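Local structure of CaaX farnesyltransferase beta subunit Ram1 (4L9P) at residues Met336-Ala339 / Thr340-Trp344; Pro377-Gln380 / Ala381-Gly385; Asn399-Arg403 / Glu404-Arg408; Thr439-Ser442 / Thr443-Tyr446. The protein probably binds the peptide substrate as the zinc-containing beta subunit of an enzyme that transfers farnesyl from farnesyl diphosphate to a cysteine fourth from the C-terminus of proteins. All coordinates share one frame; numbering follows the deposited sequence.

Contact 1 of 4, residues Met336-Ala339 / Thr340-Trp344; sequences MNIA and TLLPW
Asn337 and Thr340 meet at the start of helix 338-346 with their side chains crossing at about a right angle, CB of Asn337 lying 3.6 Å from OG1 of Thr340. Asn337 is the N-cap. Its CG stands anti to the backbone N (chi1 -175°), which brings OD1 forward to the first turn to take a weak capping bond from Ala339 N at 3.1 Å. The carbonyl of the same residue opens the helical bonding: Asn337 O receives Leu341 N at 3.1 Å. One turn on, Ile338 and Leu342 pack at a slant along one flank, CG2 of Ile338 touching CG of Leu342 at 4.2 Å. Their backbones are joined by a straight bond of 2.9 Å from Leu342 N to Ile338 O. Pro343 has no N-H to give, and its CD sits 3.2 Å from Ala339 O; the helix is kinked here. Leu341 faces Leu319 of helix 312-323, whereas Ile338 and Leu342 lie against helix 375-384, at Leu383 and Val379. Tyr348 and Tyr345 of the alpha subunit cover Leu342 and Pro343, so this short helix of the alpha-alpha toroid packs between two helices of its own chain and the partner subunit.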
loop_
_atom_site.group_PDB
_atom_site.type_symbol
_atom_site.label_atom_id
_atom_site.label_comp_id
_atom_site.label_asym_id
_atom_site.label_seq_id
_atom_site.Cartn_x
_atom_site.Cartn_y
_atom_site.Cartn_z
ATOM N N MET B 336 3.903 -10.892 12.507
ATOM C CA MET B 336 4.922 -9.952 12.085
ATOM C C MET B 336 5.956 -9.799 13.169
ATOM O O MET B 336 5.638 -9.857 14.369
ATOM C CB MET B 336 4.288 -8.552 11.846
ATOM C CG MET B 336 3.245 -8.595 10.723
ATOM S SD MET B 336 4.128 -8.856 9.106
ATOM C CE MET B 336 2.713 -9.236 8.080
ATOM N N ASN B 337 7.199 -9.576 12.744
ATOM C CA ASN B 337 8.266 -9.202 13.664
ATOM C C ASN B 337 8.082 -7.696 13.954
ATOM O O ASN B 337 8.429 -6.860 13.120
ATOM C CB ASN B 337 9.642 -9.475 13.036
ATOM C CG ASN B 337 10.759 -9.195 14.019
ATOM O OD1 ASN B 337 10.501 -8.698 15.086
ATOM N ND2 ASN B 337 11.996 -9.525 13.664
ATOM N N ILE B 338 7.523 -7.340 15.111
ATOM C CA ILE B 338 7.287 -5.942 15.421
ATOM C C ILE B 338 8.608 -5.190 15.630
ATOM O O ILE B 338 8.686 -3.989 15.347
ATOM C CB ILE B 338 6.251 -5.782 16.593
ATOM C CG1 ILE B 338 4.883 -6.265 16.089
ATOM C CG2 ILE B 338 6.132 -4.327 17.005
ATOM C CD1 ILE B 338 3.788 -6.346 17.126
ATOM N N ALA B 339 9.664 -5.890 16.059
ATOM C CA ALA B 339 10.967 -5.236 16.257
ATOM C C ALA B 339 11.590 -4.623 15.037
ATOM O O ALA B 339 12.388 -3.684 15.150
ATOM C CB ALA B 339 11.981 -6.278 16.833
ATOM N N THR B 340 11.271 -5.190 13.863
ATOM C CA THR B 340 11.735 -4.594 12.642
ATOM C C THR B 340 10.640 -3.731 11.967
ATOM O O THR B 340 10.974 -2.726 11.327
ATOM C CB THR B 340 12.194 -5.646 11.621
ATOM O OG1 THR B 340 11.116 -6.579 11.409
ATOM C CG2 THR B 340 13.493 -6.380 12.068
ATOM N N LEU B 341 9.353 -4.105 12.128
ATOM C CA LEU B 341 8.272 -3.321 11.556
ATOM C C LEU B 341 8.261 -1.909 12.116
ATOM O O LEU B 341 8.102 -0.945 11.382
ATOM C CB LEU B 341 6.944 -4.014 11.811
ATOM C CG LEU B 341 5.722 -3.241 11.355
ATOM C CD1 LEU B 341 5.706 -2.958 9.854
ATOM C CD2 LEU B 341 4.465 -4.005 11.759
ATOM N N LEU B 342 8.392 -1.797 13.441
ATOM C CA LEU B 342 8.246 -0.455 14.054
ATOM C C LEU B 342 9.275 0.591 13.550
ATOM O O LEU B 342 8.887 1.669 13.138
ATOM C CB LEU B 342 8.305 -0.568 15.587
ATOM C CG LEU B 342 7.154 -0.319 16.421
ATOM C CD1 LEU B 342 7.776 -0.259 17.874
ATOM C CD2 LEU B 342 6.455 0.961 16.138
ATOM N N PRO B 343 10.581 0.264 13.529
ATOM C CA PRO B 343 11.514 1.288 13.058
ATOM C C PRO B 343 11.312 1.555 11.575
ATOM O O PRO B 343 11.509 2.714 11.201
ATOM C CB PRO B 343 12.914 0.702 13.341
ATOM C CG PRO B 343 12.698 -0.817 13.606
ATOM C CD PRO B 343 11.268 -0.874 14.176
ATOM N N TRP B 344 10.950 0.536 10.763
ATOM C CA TRP B 344 10.757 0.855 9.335
ATOM C C TRP B 344 9.546 1.794 9.152
ATOM O O TRP B 344 9.571 2.729 8.330
ATOM C CB TRP B 344 10.517 -0.477 8.611
ATOM C CG TRP B 344 10.171 -0.276 7.154
ATOM C CD1 TRP B 344 11.051 -0.140 6.093
ATOM C CD2 TRP B 344 8.859 -0.205 6.614
ATOM N NE1 TRP B 344 10.324 0.018 4.909
ATOM C CE2 TRP B 344 8.979 0.001 5.198
ATOM C CE3 TRP B 344 7.584 -0.249 7.202
ATOM C CZ2 TRP B 344 7.865 0.051 4.350
ATOM C CZ3 TRP B 344 6.471 -0.189 6.355
ATOM C CH2 TRP B 344 6.619 0.013 4.938
#

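Contact 2 of 4, residues Pro377-Gln380 / Ala381-Gly385; sequences PLVQ and AALDG
Gln380 and Asp384 are joined one turn apart by the shortest bond between 377-380 and 381-385, Asp384 N to Gln380 O at 2.8 Å. The carboxylate of Asp384 folds back toward the same carbonyl: with CG beside its own backbone N (chi1 -73°), OD2 comes to 3.4 Å from Gln380 O, two acceptors with no bond between them. The carboxylate is held elsewhere, OD2 by Ser396 and OD1 by the backbone N of Val397. Gln380, by contrast, runs out extended, its amide spanning Leu400 N and Asn399 OD1.

The tightly packed flank carries the two alanines, both buried: Ala381 meets Pro328 and Ala382 meets Val332 of helix 328-335. Their methyls also lie close to carbonyls of the preceding turn, as is ordinary in a helix, CB of Ala381 3.3 Å from Pro377 O and CB of Ala382 3.4 Å from Val379 O. Helix 375-384 belongs to the alpha-alpha toroid of the prenyltransferase beta subunits, an alpha-alpha barrel of inner and outer helices, and here helix 312-323 also covers it at Leu378.

Contact is looser on the flank of Leu383, which is partly exposed. Although its CG lies 3.4 Å from Val379 O, the side chain is turned toward partners beyond its own helix, Val397, Leu400 and Tyr348 of the alpha subunit. Beyond Asp384 the helix stops at Gly385, whose positive phi (79°) turns the chain away after its N has bonded Ala381 O at 2.8 Å.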
loop_
_atom_site.group_PDB
_atom_site.type_symbol
_atom_site.label_atom_id
_atom_site.label_comp_id
_atom_site.label_asym_id
_atom_site.label_seq_id
_atom_site.Cartn_x
_atom_site.Cartn_y
_atom_site.Cartn_z
ATOM N N PRO B 377 -2.410 3.529 14.237
ATOM C CA PRO B 377 -3.364 3.037 15.257
ATOM C C PRO B 377 -3.358 1.515 15.328
ATOM O O PRO B 377 -3.617 0.977 16.430
ATOM C CB PRO B 377 -4.737 3.533 14.754
ATOM C CG PRO B 377 -4.463 4.583 13.714
ATOM C CD PRO B 377 -3.020 4.429 13.238
ATOM N N LEU B 378 -3.096 0.847 14.206
ATOM C CA LEU B 378 -3.098 -0.631 14.220
ATOM C C LEU B 378 -1.895 -1.125 15.015
ATOM O O LEU B 378 -2.032 -2.003 15.902
ATOM C CB LEU B 378 -3.024 -1.200 12.779
ATOM C CG LEU B 378 -4.193 -0.700 11.927
ATOM C CD1 LEU B 378 -4.030 -1.278 10.468
ATOM C CD2 LEU B 378 -5.584 -1.016 12.471
ATOM N N VAL B 379 -0.688 -0.578 14.747
ATOM C CA VAL B 379 0.506 -1.047 15.460
ATOM C C VAL B 379 0.389 -0.628 16.943
ATOM O O VAL B 379 0.734 -1.384 17.873
ATOM C CB VAL B 379 1.787 -0.463 14.810
ATOM C CG1 VAL B 379 3.075 -0.686 15.725
ATOM C CG2 VAL B 379 1.955 -1.137 13.414
ATOM N N GLN B 380 -0.072 0.602 17.174
ATOM C CA GLN B 380 -0.214 1.088 18.567
ATOM C C GLN B 380 -1.195 0.206 19.353
ATOM O O GLN B 380 -0.940 -0.148 20.525
ATOM C CB GLN B 380 -0.597 2.544 18.530
ATOM C CG GLN B 380 0.740 3.352 18.070
ATOM C CD GLN B 380 0.610 4.803 17.613
ATOM O OE1 GLN B 380 1.611 5.387 17.196
ATOM N NE2 GLN B 380 -0.567 5.399 17.739
ATOM N N ALA B 381 -2.267 -0.249 18.707
ATOM C CA ALA B 381 -3.191 -1.188 19.385
ATOM C C ALA B 381 -2.505 -2.527 19.644
ATOM O O ALA B 381 -2.793 -3.208 20.639
ATOM C CB ALA B 381 -4.442 -1.421 18.538
ATOM N N ALA B 382 -1.635 -2.962 18.722
ATOM C CA ALA B 382 -0.929 -4.229 18.937
ATOM C C ALA B 382 -0.015 -4.150 20.160
ATOM O O ALA B 382 0.156 -5.146 20.855
ATOM C CB ALA B 382 -0.137 -4.643 17.679
ATOM N N LEU B 383 0.524 -2.954 20.440
ATOM C CA LEU B 383 1.394 -2.737 21.582
ATOM C C LEU B 383 0.588 -2.452 22.860
ATOM O O LEU B 383 0.989 -2.911 23.970
ATOM C CB LEU B 383 2.280 -1.519 21.321
ATOM C CG LEU B 383 3.287 -1.714 20.152
ATOM C CD1 LEU B 383 4.095 -0.458 19.891
ATOM C CD2 LEU B 383 4.174 -2.946 20.383
ATOM N N ASP B 384 -0.534 -1.739 22.750
ATOM C CA ASP B 384 -1.324 -1.366 23.947
ATOM C C ASP B 384 -2.286 -2.442 24.404
ATOM O O ASP B 384 -2.590 -2.562 25.611
ATOM C CB ASP B 384 -2.202 -0.158 23.621
ATOM C CG ASP B 384 -1.421 1.116 23.499
ATOM O OD1 ASP B 384 -0.253 1.178 23.976
ATOM O OD2 ASP B 384 -1.985 2.056 22.893
ATOM N N GLY B 385 -2.783 -3.234 23.474
ATOM C CA GLY B 385 -3.853 -4.167 23.755
ATOM C C GLY B 385 -5.222 -3.519 23.795
ATOM O O GLY B 385 -5.372 -2.275 23.726
#

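Contact 3 of 4, residues Asn399-Arg403 / Glu404-Arg408; sequences NLYSR and EGLTR
Arg403 O is gripped twice by Thr407, from opposite faces of its carbonyl plane. The hydroxyl OG1 of Thr407 donates at 2.8 Å from above that plane, while Thr407 N makes the ordinary helical bond to the same oxygen at 2.9 Å, tilted to the other side. Thr407 OG1 lies beside its own backbone N (chi1 -62°), a torsion that swings the hydroxyl back over the preceding turn.

Upstream, Ser402 is the N-cap of helix 403-413. Its OG, anti to the backbone N (chi1 175°), reaches forward to accept from Gly405 N at 2.9 Å in a nearly straight bond (163°), and its carbonyl takes Leu406 N. Ser402 O also receives the side-chain amide of Gln349, and Asn344 of the alpha subunit binds the carbonyl of Tyr401, so the cap is held from outside the helix too. The Tyr401 ring approaches Leu406 obliquely, CE2 to CD2 at 4.4 Å, and stacks with Trp376.

On another side of the helix, Arg408 clasps Glu404 side-on, NE and NH2 both reaching OE2 at 2.9 Å. CD of Glu404 lies at the guanidinium edge, in its plane, and OE2 offers NE its anti lone pair. Arg403 bends at chi3 and pairs with Asp481, also bonding the carbonyl of Val444.

With both residues buried, the paired hydrogen bonds probably keep Glu404 ionised and its charge balanced by Arg408, while the serine cap and doubly held carbonyl satisfy polar groups in the first turn of the helix.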
loop_
_atom_site.group_PDB
_atom_site.type_symbol
_atom_site.label_atom_id
_atom_site.label_comp_id
_atom_site.label_asym_id
_atom_site.label_seq_id
_atom_site.Cartn_x
_atom_site.Cartn_y
_atom_site.Cartn_z
ATOM N N ASN B 399 1.449 8.085 20.467
ATOM C CA ASN B 399 1.739 8.173 19.043
ATOM C C ASN B 399 3.210 8.092 18.849
ATOM O O ASN B 399 3.952 8.863 19.465
ATOM C CB ASN B 399 1.200 9.481 18.502
ATOM C CG ASN B 399 -0.265 9.543 18.651
ATOM O OD1 ASN B 399 -0.958 8.619 18.151
ATOM N ND2 ASN B 399 -0.777 10.561 19.399
ATOM N N LEU B 400 3.647 7.144 18.034
ATOM C CA LEU B 400 5.057 6.876 17.837
ATOM C C LEU B 400 5.675 7.573 16.611
ATOM O O LEU B 400 6.776 7.252 16.240
ATOM C CB LEU B 400 5.300 5.345 17.816
ATOM C CG LEU B 400 4.952 4.673 19.172
ATOM C CD1 LEU B 400 5.215 3.152 19.022
ATOM C CD2 LEU B 400 5.731 5.241 20.344
ATOM N N TYR B 401 4.943 8.499 16.007
ATOM C CA TYR B 401 5.357 9.289 14.858
ATOM C C TYR B 401 5.008 10.749 15.231
ATOM O O TYR B 401 4.431 11.009 16.298
ATOM C CB TYR B 401 4.599 8.889 13.566
ATOM C CG TYR B 401 3.122 9.159 13.651
ATOM C CD1 TYR B 401 2.266 8.342 14.350
ATOM C CD2 TYR B 401 2.590 10.247 12.968
ATOM C CE1 TYR B 401 0.892 8.608 14.440
ATOM C CE2 TYR B 401 1.198 10.517 13.010
ATOM C CZ TYR B 401 0.348 9.695 13.739
ATOM O OH TYR B 401 -1.019 10.017 13.768
ATOM N N SER B 402 5.343 11.688 14.342
ATOM C CA SER B 402 5.088 13.111 14.576
ATOM C C SER B 402 3.778 13.540 13.940
ATOM O O SER B 402 3.693 13.764 12.715
ATOM C CB SER B 402 6.260 13.959 14.020
ATOM O OG SER B 402 5.915 15.343 14.153
ATOM N N ARG B 403 2.756 13.750 14.773
ATOM C CA ARG B 403 1.500 14.294 14.262
ATOM C C ARG B 403 1.679 15.723 13.745
ATOM O O ARG B 403 1.072 16.108 12.738
ATOM C CB ARG B 403 0.404 14.246 15.352
ATOM C CG ARG B 403 -0.076 12.819 15.689
ATOM C CD ARG B 403 -1.323 12.877 16.709
ATOM N NE ARG B 403 -1.050 13.534 17.945
ATOM C CZ ARG B 403 -1.738 14.550 18.434
ATOM N NH1 ARG B 403 -2.871 15.039 17.835
ATOM N NH2 ARG B 403 -1.347 15.041 19.594
ATOM N N GLU B 404 2.549 16.484 14.401
ATOM C CA GLU B 404 2.826 17.851 13.954
ATOM C C GLU B 404 3.381 17.794 12.517
ATOM O O GLU B 404 2.938 18.553 11.669
ATOM C CB GLU B 404 3.886 18.501 14.875
ATOM C CG GLU B 404 4.357 19.843 14.324
ATOM C CD GLU B 404 5.289 20.638 15.222
ATOM O OE1 GLU B 404 5.713 20.089 16.257
ATOM O OE2 GLU B 404 5.503 21.836 14.910
ATOM N N GLY B 405 4.407 16.959 12.301
ATOM C CA GLY B 405 4.998 16.898 10.959
ATOM C C GLY B 405 3.994 16.538 9.874
ATOM O O GLY B 405 3.922 17.165 8.812
ATOM N N LEU B 406 3.164 15.537 10.155
ATOM C CA LEU B 406 2.208 15.114 9.138
ATOM C C LEU B 406 1.199 16.201 8.838
ATOM O O LEU B 406 0.791 16.425 7.702
ATOM C CB LEU B 406 1.533 13.807 9.580
ATOM C CG LEU B 406 0.553 13.267 8.562
ATOM C CD1 LEU B 406 1.264 12.952 7.243
ATOM C CD2 LEU B 406 -0.219 12.026 9.118
ATOM N N THR B 407 0.762 16.863 9.930
ATOM C CA THR B 407 -0.223 17.908 9.789
ATOM C C THR B 407 0.336 19.107 8.993
ATOM O O THR B 407 -0.348 19.667 8.118
ATOM C CB THR B 407 -0.660 18.395 11.164
ATOM O OG1 THR B 407 -1.268 17.293 11.842
ATOM C CG2 THR B 407 -1.739 19.466 11.011
ATOM N N ARG B 408 1.585 19.476 9.280
ATOM C CA ARG B 408 2.232 20.515 8.473
ATOM C C ARG B 408 2.305 20.108 7.014
ATOM O O ARG B 408 2.050 20.917 6.127
ATOM C CB ARG B 408 3.638 20.842 8.980
ATOM C CG ARG B 408 3.599 21.491 10.382
ATOM C CD ARG B 408 5.053 21.912 10.782
ATOM N NE ARG B 408 5.007 22.573 12.114
ATOM C CZ ARG B 408 4.627 23.834 12.315
ATOM N NH1 ARG B 408 4.366 24.635 11.282
ATOM N NH2 ARG B 408 4.529 24.267 13.584
#

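Contact 4 of 4, residues Thr439-Ser442 / Thr443-Tyr446; sequences TGLS and TVQY
The C-terminal part of helix 431-444 has backbone bonds of the alpha-helical spacing, Thr443 N to Thr439 O at 3.0 Å and Val444 N to Gly440 O, and then tightens as Gln445 N turns back to Ser442 O, three residues earlier, at 2.9 Å. This helix of the alpha-alpha toroid carries the zinc ligand His433 nearer its start, and strand 446-449 follows it.

Leu441 is met by two side chains from farther along the chain. CG2 of Val444 crosses it obliquely, 4.1 Å from CD1 of Leu441, and the same methyl is pressed to 3.1 Å from Leu441 O. Val444 holds CG2 between its backbone N and carbonyl carbon, the more hindered setting, with CG1 beside the N (chi1 -54°). The Gln445 side chain also slants across Leu441, its NE2 3.8 Å from CG of Leu441, but the amide is committed elsewhere: OE1 accepts from Leu491 N and NE2 bonds Asp489 O. Helix 403-413 packs on this flank, Thr407 and Leu411 against Leu441 and Leu406 against Val444.

Tyr446 swings its ring back alongside the end of the helix, toward the buried Ser442. The two hydroxyls bond backbone carbonyls of one segment, Tyr446 OH that of Leu491 and Ser442 OG that of Val492. OG of Ser442 comes to 3.6 Å from CE2 of the Tyr446 ring. The carbonyl of Ser442 lies at the edge of that ring, near its plane, with Ser442 O 3.2 Å from CD2 of Tyr446.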
loop_
_atom_site.group_PDB
_atom_site.type_symbol
_atom_site.label_atom_id
_atom_site.label_comp_id
_atom_site.label_asym_id
_atom_site.label_seq_id
_atom_site.Cartn_x
_atom_site.Cartn_y
_atom_site.Cartn_z
ATOM N N THR B 439 -7.996 11.805 4.888
ATOM C CA THR B 439 -8.119 10.650 5.779
ATOM C C THR B 439 -6.981 10.698 6.813
ATOM O O THR B 439 -7.178 10.519 8.022
ATOM C CB THR B 439 -8.071 9.346 4.962
ATOM O OG1 THR B 439 -9.252 9.245 4.157
ATOM C CG2 THR B 439 -8.049 8.159 5.884
ATOM N N GLY B 440 -5.755 10.969 6.359
ATOM C CA GLY B 440 -4.630 11.094 7.268
ATOM C C GLY B 440 -4.735 12.270 8.226
ATOM O O GLY B 440 -4.357 12.113 9.387
ATOM N N LEU B 441 -5.249 13.416 7.757
ATOM C CA LEU B 441 -5.456 14.526 8.665
ATOM C C LEU B 441 -6.459 14.102 9.752
ATOM O O LEU B 441 -6.293 14.436 10.932
ATOM C CB LEU B 441 -5.957 15.707 7.859
ATOM C CG LEU B 441 -6.171 16.983 8.764
ATOM C CD1 LEU B 441 -4.895 17.445 9.524
ATOM C CD2 LEU B 441 -6.698 18.088 7.816
ATOM N N SER B 442 -7.496 13.360 9.365
ATOM C CA SER B 442 -8.470 12.923 10.395
ATOM C C SER B 442 -7.766 12.047 11.414
ATOM O O SER B 442 -7.997 12.171 12.627
ATOM C CB SER B 442 -9.668 12.241 9.763
ATOM O OG SER B 442 -10.562 11.872 10.831
ATOM N N THR B 443 -6.926 11.094 10.975
ATOM C CA THR B 443 -6.269 10.167 11.912
ATOM C C THR B 443 -5.528 10.898 13.013
ATOM O O THR B 443 -5.566 10.507 14.180
ATOM C CB THR B 443 -5.216 9.317 11.134
ATOM O OG1 THR B 443 -5.895 8.536 10.161
ATOM C CG2 THR B 443 -4.323 8.419 12.043
ATOM N N VAL B 444 -4.839 11.991 12.649
ATOM C CA VAL B 444 -4.080 12.715 13.684
ATOM C C VAL B 444 -4.970 13.414 14.713
ATOM O O VAL B 444 -4.483 13.805 15.787
ATOM C CB VAL B 444 -3.071 13.744 13.130
ATOM C CG1 VAL B 444 -2.089 13.144 12.115
ATOM C CG2 VAL B 444 -3.710 14.957 12.560
ATOM N N GLN B 445 -6.229 13.566 14.378
ATOM C CA GLN B 445 -7.163 14.294 15.257
ATOM C C GLN B 445 -7.892 13.397 16.229
ATOM O O GLN B 445 -8.735 13.912 16.986
ATOM C CB GLN B 445 -8.145 15.046 14.373
ATOM C CG GLN B 445 -7.467 16.054 13.496
ATOM C CD GLN B 445 -8.429 16.675 12.470
ATOM O OE1 GLN B 445 -9.482 16.104 12.141
ATOM N NE2 GLN B 445 -8.035 17.821 11.913
ATOM N N TYR B 446 -7.662 12.082 16.222
ATOM C CA TYR B 446 -8.369 11.173 17.122
ATOM C C TYR B 446 -7.443 10.190 17.777
ATOM O O TYR B 446 -6.421 9.780 17.177
ATOM C CB TYR B 446 -9.433 10.327 16.337
ATOM C CG TYR B 446 -10.512 11.237 15.848
ATOM C CD1 TYR B 446 -11.565 11.553 16.708
ATOM C CD2 TYR B 446 -10.461 11.849 14.579
ATOM C CE1 TYR B 446 -12.512 12.513 16.359
ATOM C CE2 TYR B 446 -11.425 12.795 14.162
ATOM C CZ TYR B 446 -12.414 13.148 15.083
ATOM O OH TYR B 446 -13.309 14.120 14.755
#

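How the contacts relate
The four contacts form a connected patch of the toroid. Contact 1 packs on contact 2 through Ile338 CG2 and Leu383 CD2, 4.1 Å apart, and Leu342 of contact 1 also reaches Leu400 of contact 3. Contact 2 meets contact 3 through Leu383 CD1 and Leu400 CD1 at 3.9 Å. Contacts 3 and 4 are closest, with centres about 10 Å apart and Thr407 OG1 lying 3.5 Å from Val444 CG2. Contacts 1 and 4 do not touch. Toward the active site, the side chains of Thr439 and Leu406 both lie about 12 Å from the zinc ion, and that of Thr439 about 9 Å from the side chain of its ligand Cys367; contacts 1 and 2 lie away from the zinc and ligand-pocket residues.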